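Local atomic coordinates of protoporphyrinogen oxidase (Exiguobacterium sibiricum, PDB entry 3LOV), a protein that binds FAD and probably oxidises coproporphyrinogen III to coproporphyrin III with molecular oxygen, a step of coproporphyrin-dependent heme b biosynthesis. Residues Val8-Gly13 with Asp279-Thr284; Asn31-Glu36 with Glu250-Thr255. All coordinates share one frame; numbering follows the deposited sequence. Where two conformers were deposited one is given.

Contact 1. Residues Val8-Gly13 with Asp279-Thr284; sequences VIVGGG and DYVLLT. With FAD (flavin-adenine dinucleotide), chain B.
Strand 8-10 runs parallel to strand 280-283 in the Rossmann-type FAD-binding sheet, their axes inclined by 14°, and Gly11-Gly13 form the turn that leads into helix 14-26, consistent with a GxGxxG dinucleotide-binding motif. Where the strands end, Val10 O is gripped twice by Thr284. The backbone N of Thr284 approaches nearly along the C=O axis, whereas OG1, 2.7 Å from Val10 O, donates from above the carbonyl plane. A chi1 of 75° sets OG1 in the crowded position between backbone N and carbonyl carbon, from which it also accepts from a water that in turn donates to FAD O2P and accepts from Gly13 N. An alanine here would probably lose both the second grip on Val10 O and this water-mediated link to the phosphate. Gly11 lies close by: a CB on it would fall about 2.5 Å from Thr284 OG1, and its positive phi would itself jam a side chain against the preceding carbonyl.

On the face carrying Val8, Val10, Val281 and Leu283, Val10 CG2 lies 3.7 Å from Leu283 CD2, the two side chains running alongside each other. The other branch, CG1, anti to the backbone N, turns to the adenine of FAD. Ile9 and Leu282 occupy the opposite face, against Ala19 of helix 14-26. Further back, main-chain bonds fix the register; the straightest is from Val8 N to Tyr280 O, 2.8 Å with 166° at the hydrogen.

Contact 2. Residues Asn31-Glu36 with Glu250-Thr255; sequences NITLLE and EIRLET. With FAD (flavin-adenine dinucleotide), chain B.
Main-chain bonding dominates this pairing of strand 31-35 with 250-252, an edge strand of the parallel sheet in the FAD-binding, Rossmann-type domain. The Arg252 N to Leu34 O bond is the straightest, 2.7 Å long with 179° at the hydrogen. Beyond the paired strands, Glu36 O receives Thr255 N from above its carbonyl plane at 2.8 Å, while Thr255 OG1 turns back to Leu253 O and ties the bend together.

Apolar contacts are looser. Leu35 CD2 lies 4.0 Å from Arg252 CG and sits over one face of the guanidinium, toward its rim; bends at chi2 and chi3 turn this group so that NH1 reaches its salt-bridge partner Glu276. The side chains of Leu253 and Glu36 cross obliquely, Leu253 CD2 3.9 Å from Glu36 CG.

The polar contacts include a water between Thr33 OG1 and Glu250 OE1. Just past the strand, Glu36, with CG anti to the backbone N and a bend at chi2 (49°), holds the adenosine ribose of FAD by both oxygens: O3B donates to OE1 at 2.5 Å and O2B to OE2 at 2.6 Å. Two short bonds to neighbouring hydroxyls, with further N-H donors from Gly12 and Gly38, are consistent with an ionised carboxylate.

How the contacts relate
Contacts 1 and 2 lie in one five-stranded parallel sheet, their centres 9 Å apart, and meet where strand 6-10 borders strand 31-35. Across the sheet the order is 250-252, 31-35, 6-10, 280-283, 435-437; along the chain strands 6-10 and 31-35 come first, joined through helix 14-26. Strand 250-252 then precedes strand 280-283, so contact 2 falls within the span bracketed by contact 1. The seam between them is direct: Gly11 N is 2.8 Å from Leu35 O, a probable hydrogen bond, and Ile9 CG2 packs on Leu34 CD1. The glycine turn of contact 1 and the ribose-binding carboxylate of contact 2 thus meet on the same FAD site.

Contact 1. Residues Val8-Gly13 with Asp279-Thr284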
loop_
_atom_site.group_PDB
_atom_site.type_symbol
_atom_site.label_atom_id
_atom_site.label_comp_id
_atom_site.label_asym_id
_atom_site.label_seq_id
_atom_site.Cartn_x
_atom_site.Cartn_y
_atom_site.Cartn_z
ATOM N N VAL A 8 -22.112 14.420 -1.840
ATOM C CA VAL A 8 -22.074 13.090 -2.446
ATOM C C VAL A 8 -20.615 12.629 -2.421
ATOM O O VAL A 8 -19.709 13.327 -2.926
ATOM C CB VAL A 8 -22.585 13.065 -3.927
ATOM C CG1 VAL A 8 -22.464 11.669 -4.506
ATOM C CG2 VAL A 8 -24.045 13.549 -4.043
ATOM N N ILE A 9 -20.408 11.462 -1.849
ATOM C CA ILE A 9 -19.085 10.815 -1.770
ATOM C C ILE A 9 -19.111 9.757 -2.842
ATOM O O ILE A 9 -20.110 9.007 -2.945
ATOM C CB ILE A 9 -18.887 10.172 -0.384
ATOM C CG1 ILE A 9 -18.718 11.263 0.663
ATOM C CG2 ILE A 9 -17.681 9.159 -0.364
ATOM C CD1 ILE A 9 -19.038 10.800 2.099
ATOM N N VAL A 10 -18.055 9.710 -3.673
ATOM C CA VAL A 10 -18.016 8.805 -4.783
ATOM C C VAL A 10 -16.899 7.747 -4.550
ATOM O O VAL A 10 -15.731 8.085 -4.454
ATOM C CB VAL A 10 -17.828 9.543 -6.142
ATOM C CG1 VAL A 10 -17.913 8.535 -7.313
ATOM C CG2 VAL A 10 -18.891 10.664 -6.353
ATOM N N GLY A 11 -17.301 6.473 -4.468
ATOM C CA GLY A 11 -16.411 5.347 -4.215
ATOM C C GLY A 11 -16.652 4.833 -2.812
ATOM O O GLY A 11 -16.683 5.626 -1.859
ATOM N N GLY A 12 -16.881 3.519 -2.693
ATOM C CA GLY A 12 -17.135 2.894 -1.433
ATOM C C GLY A 12 -16.026 2.018 -0.889
ATOM O O GLY A 12 -16.300 0.997 -0.195
ATOM N N GLY A 13 -14.778 2.412 -1.155
ATOM C CA GLY A 13 -13.643 1.731 -0.547
ATOM C C GLY A 13 -13.436 2.291 0.854
ATOM O O GLY A 13 -14.293 2.998 1.371
ATOM N N ASP A 279 -23.988 19.621 -3.671
ATOM C CA ASP A 279 -23.251 20.840 -3.456
ATOM C C ASP A 279 -21.764 20.518 -3.279
ATOM O O ASP A 279 -20.924 21.253 -3.779
ATOM C CB ASP A 279 -23.814 21.549 -2.250
ATOM C CG ASP A 279 -25.292 21.814 -2.420
ATOM O OD1 ASP A 279 -25.625 22.848 -3.035
ATOM O OD2 ASP A 279 -26.096 20.923 -2.062
ATOM N N TYR A 280 -21.457 19.417 -2.577
ATOM C CA TYR A 280 -20.073 18.994 -2.355
ATOM C C TYR A 280 -19.902 17.600 -2.904
ATOM O O TYR A 280 -20.777 16.753 -2.732
ATOM C CB TYR A 280 -19.752 19.049 -0.876
ATOM C CG TYR A 280 -20.109 20.375 -0.273
ATOM C CD1 TYR A 280 -19.354 21.532 -0.554
ATOM C CD2 TYR A 280 -21.226 20.508 0.537
ATOM C CE1 TYR A 280 -19.712 22.780 -0.003
ATOM C CE2 TYR A 280 -21.583 21.748 1.083
ATOM C CZ TYR A 280 -20.828 22.867 0.813
ATOM O OH TYR A 280 -21.220 24.057 1.366
ATOM N N VAL A 281 -18.802 17.388 -3.619
ATOM C CA VAL A 281 -18.481 16.092 -4.170
ATOM C C VAL A 281 -17.080 15.674 -3.694
ATOM O O VAL A 281 -16.119 16.441 -3.880
ATOM C CB VAL A 281 -18.522 16.109 -5.711
ATOM C CG1 VAL A 281 -18.348 14.665 -6.283
ATOM C CG2 VAL A 281 -19.817 16.747 -6.219
ATOM N N LEU A 282 -16.976 14.488 -3.085
ATOM C CA LEU A 282 -15.679 13.888 -2.739
ATOM C C LEU A 282 -15.463 12.687 -3.652
ATOM O O LEU A 282 -16.164 11.664 -3.557
ATOM C CB LEU A 282 -15.544 13.520 -1.236
ATOM C CG LEU A 282 -14.130 13.049 -0.758
ATOM C CD1 LEU A 282 -13.034 14.168 -0.726
ATOM C CD2 LEU A 282 -14.207 12.414 0.622
ATOM N N LEU A 283 -14.516 12.845 -4.586
ATOM C CA LEU A 283 -14.100 11.762 -5.461
ATOM C C LEU A 283 -12.992 10.904 -4.797
ATOM O O LEU A 283 -11.924 11.405 -4.475
ATOM C CB LEU A 283 -13.659 12.312 -6.842
ATOM C CG LEU A 283 -14.705 13.150 -7.595
ATOM C CD1 LEU A 283 -14.152 13.780 -8.914
ATOM C CD2 LEU A 283 -15.963 12.287 -7.913
ATOM N N THR A 284 -13.251 9.602 -4.629
ATOM C CA THR A 284 -12.300 8.682 -3.998
ATOM C C THR A 284 -12.020 7.508 -4.924
ATOM O O THR A 284 -11.429 6.512 -4.520
ATOM C CB THR A 284 -12.802 8.202 -2.586
ATOM O OG1 THR A 284 -13.858 7.240 -2.701
ATOM C CG2 THR A 284 -13.328 9.381 -1.762
HETATM P PA FAD B . -10.193 1.527 -3.614
HETATM O O1A FAD B . -10.060 0.483 -2.557
HETATM O O2A FAD B . -9.631 1.255 -4.959
HETATM O O5B FAD B . -11.736 1.882 -3.771
HETATM C C5B FAD B . -12.246 2.591 -4.871
HETATM C C4B FAD B . -13.764 2.378 -4.896
HETATM O O4B FAD B . -14.378 3.234 -5.862
HETATM C C3B FAD B . -14.102 0.939 -5.228
HETATM O O3B FAD B . -15.085 0.414 -4.354
HETATM C C2B FAD B . -14.588 1.075 -6.658
HETATM O O2B FAD B . -15.540 0.132 -7.003
HETATM C C1B FAD B . -15.215 2.453 -6.668
HETATM N N9A FAD B . -15.341 3.087 -7.990
HETATM C C8A FAD B . -14.539 3.044 -9.109
HETATM N N7A FAD B . -15.079 3.803 -10.095
HETATM C C5A FAD B . -16.241 4.337 -9.611
HETATM C C6A FAD B . -17.206 5.198 -10.138
HETATM N N6A FAD B . -17.082 5.706 -11.362
HETATM N N1A FAD B . -18.300 5.559 -9.368
HETATM C C2A FAD B . -18.420 5.111 -8.074
HETATM N N3A FAD B . -17.450 4.280 -7.544
HETATM C C4A FAD B . -16.405 3.890 -8.302
HETATM N N1 FAD B . -2.185 -0.726 2.264
HETATM C C2 FAD B . -1.813 -1.008 3.549
HETATM O O2 FAD B . -1.909 -0.149 4.436
HETATM N N3 FAD B . -1.306 -2.247 3.852
HETATM C C4 FAD B . -1.138 -3.203 2.917
HETATM O O4 FAD B . -0.713 -4.289 3.262
HETATM C C4X FAD B . -1.471 -2.938 1.606
HETATM N N5 FAD B . -1.347 -3.931 0.648
HETATM C C5X FAD B . -1.714 -3.640 -0.668
HETATM C C6 FAD B . -1.562 -4.613 -1.661
HETATM C C7 FAD B . -1.925 -4.332 -2.989
HETATM C C7M FAD B . -1.767 -5.384 -4.047
HETATM C C8 FAD B . -2.480 -3.084 -3.325
HETATM C C8M FAD B . -2.874 -2.732 -4.749
HETATM C C9 FAD B . -2.651 -2.113 -2.343
HETATM C C9A FAD B . -2.266 -2.372 -1.008
HETATM N N10 FAD B . -2.435 -1.397 -0.018
HETATM C C10 FAD B . -2.025 -1.687 1.290
HETATM C "C1'" FAD B . -2.991 -0.019 -0.294
HETATM C "C2'" FAD B . -4.503 -0.021 0.039
HETATM O "O2'" FAD B . -5.137 -0.908 -0.806
HETATM C "C3'" FAD B . -5.159 1.357 -0.118
HETATM O "O3'" FAD B . -4.712 2.127 0.991
HETATM C "C4'" FAD B . -6.709 1.376 -0.086
HETATM O "O4'" FAD B . -7.354 0.170 -0.449
HETATM C "C5'" FAD B . -7.271 2.417 -1.034
HETATM O "O5'" FAD B . -8.662 2.495 -0.853
HETATM P P FAD B . -9.482 3.559 -1.684
HETATM O O1P FAD B . -8.741 4.860 -1.845
HETATM O O2P FAD B . -10.919 3.682 -1.239
HETATM O O3P FAD B . -9.520 2.921 -3.190
HETATM O O HOH W 1 -13.332 4.718 -1.736
#

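Contact 2. Residues Asn31-Glu36 with Glu250-Thr255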
loop_
_atom_site.group_PDB
_atom_site.type_symbol
_atom_site.label_atom_id
_atom_site.label_comp_id
_atom_site.label_asym_id
_atom_site.label_seq_id
_atom_site.Cartn_x
_atom_site.Cartn_y
_atom_site.Cartn_z
ATOM N N ASN A 31 -26.743 16.417 4.341
ATOM C CA ASN A 31 -27.186 15.168 3.732
ATOM C C ASN A 31 -26.017 14.467 3.031
ATOM O O ASN A 31 -25.262 15.139 2.323
ATOM C CB ASN A 31 -28.287 15.485 2.702
ATOM C CG ASN A 31 -29.459 16.284 3.324
ATOM O OD1 ASN A 31 -30.347 15.689 3.966
ATOM N ND2 ASN A 31 -29.417 17.641 3.195
ATOM N N ILE A 32 -25.908 13.137 3.189
ATOM C CA ILE A 32 -24.713 12.381 2.706
ATOM C C ILE A 32 -25.173 11.197 1.906
ATOM O O ILE A 32 -25.943 10.382 2.404
ATOM C CB ILE A 32 -23.813 11.898 3.863
ATOM C CG1 ILE A 32 -23.291 13.109 4.654
ATOM C CG2 ILE A 32 -22.635 11.050 3.307
ATOM C CD1 ILE A 32 -22.893 12.830 6.090
ATOM N N THR A 33 -24.778 11.156 0.634
ATOM C CA THR A 33 -25.022 9.998 -0.217
ATOM C C THR A 33 -23.685 9.466 -0.718
ATOM O O THR A 33 -22.782 10.255 -1.041
ATOM C CB THR A 33 -25.934 10.362 -1.397
ATOM O OG1 THR A 33 -27.172 10.888 -0.893
ATOM C CG2 THR A 33 -26.210 9.132 -2.301
ATOM N N LEU A 34 -23.547 8.144 -0.731
ATOM C CA LEU A 34 -22.327 7.494 -1.231
ATOM C C LEU A 34 -22.678 6.585 -2.393
ATOM O O LEU A 34 -23.481 5.644 -2.246
ATOM C CB LEU A 34 -21.629 6.695 -0.142
ATOM C CG LEU A 34 -20.239 6.141 -0.485
ATOM C CD1 LEU A 34 -19.305 6.159 0.746
ATOM C CD2 LEU A 34 -20.316 4.755 -1.132
ATOM N N LEU A 35 -22.057 6.878 -3.535
ATOM C CA LEU A 35 -22.191 6.086 -4.767
ATOM C C LEU A 35 -21.009 5.122 -4.946
ATOM O O LEU A 35 -19.832 5.541 -5.055
ATOM C CB LEU A 35 -22.262 7.031 -5.961
ATOM C CG LEU A 35 -23.329 8.162 -5.953
ATOM C CD1 LEU A 35 -23.260 9.063 -7.244
ATOM C CD2 LEU A 35 -24.702 7.556 -5.794
ATOM N N GLU A 36 -21.317 3.833 -5.003
ATOM C CA GLU A 36 -20.324 2.785 -5.260
ATOM C C GLU A 36 -20.675 2.102 -6.575
ATOM O O GLU A 36 -21.811 1.702 -6.744
ATOM C CB GLU A 36 -20.336 1.763 -4.117
ATOM C CG GLU A 36 -19.594 0.458 -4.363
ATOM C CD GLU A 36 -18.161 0.609 -4.915
ATOM O OE1 GLU A 36 -17.386 1.422 -4.386
ATOM O OE2 GLU A 36 -17.801 -0.143 -5.847
ATOM N N GLU A 250 -26.775 7.641 2.924
ATOM C CA GLU A 250 -27.406 6.699 2.008
ATOM C C GLU A 250 -26.349 6.048 1.108
ATOM O O GLU A 250 -25.643 6.736 0.394
ATOM C CB GLU A 250 -28.421 7.411 1.145
ATOM C CG GLU A 250 -29.365 6.439 0.424
ATOM C CD GLU A 250 -29.983 7.029 -0.825
ATOM O OE1 GLU A 250 -29.924 8.266 -0.999
ATOM O OE2 GLU A 250 -30.533 6.255 -1.635
ATOM N N ILE A 251 -26.245 4.715 1.146
ATOM C CA ILE A 251 -25.238 3.986 0.363
ATOM C C ILE A 251 -25.921 3.429 -0.878
ATOM O O ILE A 251 -26.828 2.611 -0.738
ATOM C CB ILE A 251 -24.645 2.744 1.109
ATOM C CG1 ILE A 251 -24.079 3.085 2.501
ATOM C CG2 ILE A 251 -23.631 2.034 0.221
ATOM C CD1 ILE A 251 -22.706 3.475 2.551
ATOM N N ARG A 252 -25.471 3.810 -2.077
ATOM C CA ARG A 252 -26.038 3.223 -3.298
ATOM C C ARG A 252 -25.022 2.304 -3.963
ATOM O O ARG A 252 -24.024 2.768 -4.505
ATOM C CB ARG A 252 -26.488 4.302 -4.297
ATOM C CG ARG A 252 -27.336 5.469 -3.718
ATOM C CD ARG A 252 -28.773 5.487 -4.210
ATOM N NE ARG A 252 -28.886 5.723 -5.649
ATOM C CZ ARG A 252 -28.917 6.921 -6.231
ATOM N NH1 ARG A 252 -28.832 8.040 -5.514
ATOM N NH2 ARG A 252 -29.014 6.999 -7.561
ATOM N N LEU A 253 -25.268 1.012 -3.936
ATOM C CA LEU A 253 -24.378 0.073 -4.620
ATOM C C LEU A 253 -24.768 0.010 -6.105
ATOM O O LEU A 253 -25.823 0.497 -6.506
ATOM C CB LEU A 253 -24.466 -1.313 -3.986
ATOM C CG LEU A 253 -24.033 -1.481 -2.538
ATOM C CD1 LEU A 253 -24.377 -2.918 -2.091
ATOM C CD2 LEU A 253 -22.538 -1.137 -2.328
ATOM N N GLU A 254 -23.920 -0.601 -6.906
ATOM C CA GLU A 254 -24.161 -0.755 -8.325
ATOM C C GLU A 254 -24.588 0.572 -8.951
ATOM O O GLU A 254 -25.469 0.584 -9.770
ATOM C CB GLU A 254 -25.243 -1.830 -8.577
ATOM C CG GLU A 254 -24.912 -3.213 -8.065
ATOM C CD GLU A 254 -23.927 -4.007 -8.937
ATOM O OE1 GLU A 254 -23.410 -3.495 -9.936
ATOM O OE2 GLU A 254 -23.638 -5.172 -8.605
ATOM N N THR A 255 -23.976 1.686 -8.556
ATOM C CA THR A 255 -24.339 2.984 -9.082
ATOM C C THR A 255 -23.093 3.777 -9.425
ATOM O O THR A 255 -22.694 4.668 -8.706
ATOM C CB THR A 255 -25.217 3.759 -8.121
ATOM O OG1 THR A 255 -26.275 2.916 -7.680
ATOM C CG2 THR A 255 -25.804 4.994 -8.801
HETATM P PA FAD B . -10.193 1.527 -3.614
HETATM O O1A FAD B . -10.060 0.483 -2.557
HETATM O O2A FAD B . -9.631 1.255 -4.959
HETATM O O5B FAD B . -11.736 1.882 -3.771
HETATM C C5B FAD B . -12.246 2.591 -4.871
HETATM C C4B FAD B . -13.764 2.378 -4.896
HETATM O O4B FAD B . -14.378 3.234 -5.862
HETATM C C3B FAD B . -14.102 0.939 -5.228
HETATM O O3B FAD B . -15.085 0.414 -4.354
HETATM C C2B FAD B . -14.588 1.075 -6.658
HETATM O O2B FAD B . -15.540 0.132 -7.003
HETATM C C1B FAD B . -15.215 2.453 -6.668
HETATM N N9A FAD B . -15.341 3.087 -7.990
HETATM C C8A FAD B . -14.539 3.044 -9.109
HETATM N N7A FAD B . -15.079 3.803 -10.095
HETATM C C5A FAD B . -16.241 4.337 -9.611
HETATM C C6A FAD B . -17.206 5.198 -10.138
HETATM N N6A FAD B . -17.082 5.706 -11.362
HETATM N N1A FAD B . -18.300 5.559 -9.368
HETATM C C2A FAD B . -18.420 5.111 -8.074
HETATM N N3A FAD B . -17.450 4.280 -7.544
HETATM C C4A FAD B . -16.405 3.890 -8.302
HETATM N N1 FAD B . -2.185 -0.726 2.264
HETATM C C2 FAD B . -1.813 -1.008 3.549
HETATM O O2 FAD B . -1.909 -0.149 4.436
HETATM N N3 FAD B . -1.306 -2.247 3.852
HETATM C C4 FAD B . -1.138 -3.203 2.917
HETATM O O4 FAD B . -0.713 -4.289 3.262
HETATM C C4X FAD B . -1.471 -2.938 1.606
HETATM N N5 FAD B . -1.347 -3.931 0.648
HETATM C C5X FAD B . -1.714 -3.640 -0.668
HETATM C C6 FAD B . -1.562 -4.613 -1.661
HETATM C C7 FAD B . -1.925 -4.332 -2.989
HETATM C C7M FAD B . -1.767 -5.384 -4.047
HETATM C C8 FAD B . -2.480 -3.084 -3.325
HETATM C C8M FAD B . -2.874 -2.732 -4.749
HETATM C C9 FAD B . -2.651 -2.113 -2.343
HETATM C C9A FAD B . -2.266 -2.372 -1.008
HETATM N N10 FAD B . -2.435 -1.397 -0.018
HETATM C C10 FAD B . -2.025 -1.687 1.290
HETATM C "C1'" FAD B . -2.991 -0.019 -0.294
HETATM C "C2'" FAD B . -4.503 -0.021 0.039
HETATM O "O2'" FAD B . -5.137 -0.908 -0.806
HETATM C "C3'" FAD B . -5.159 1.357 -0.118
HETATM O "O3'" FAD B . -4.712 2.127 0.991
HETATM C "C4'" FAD B . -6.709 1.376 -0.086
HETATM O "O4'" FAD B . -7.354 0.170 -0.449
HETATM C "C5'" FAD B . -7.271 2.417 -1.034
HETATM O "O5'" FAD B . -8.662 2.495 -0.853
HETATM P P FAD B . -9.482 3.559 -1.684
HETATM O O1P FAD B . -8.741 4.860 -1.845
HETATM O O2P FAD B . -10.919 3.682 -1.239
HETATM O O3P FAD B . -9.520 2.921 -3.190
HETATM O O HOH W 2 -29.335 10.997 -2.361
#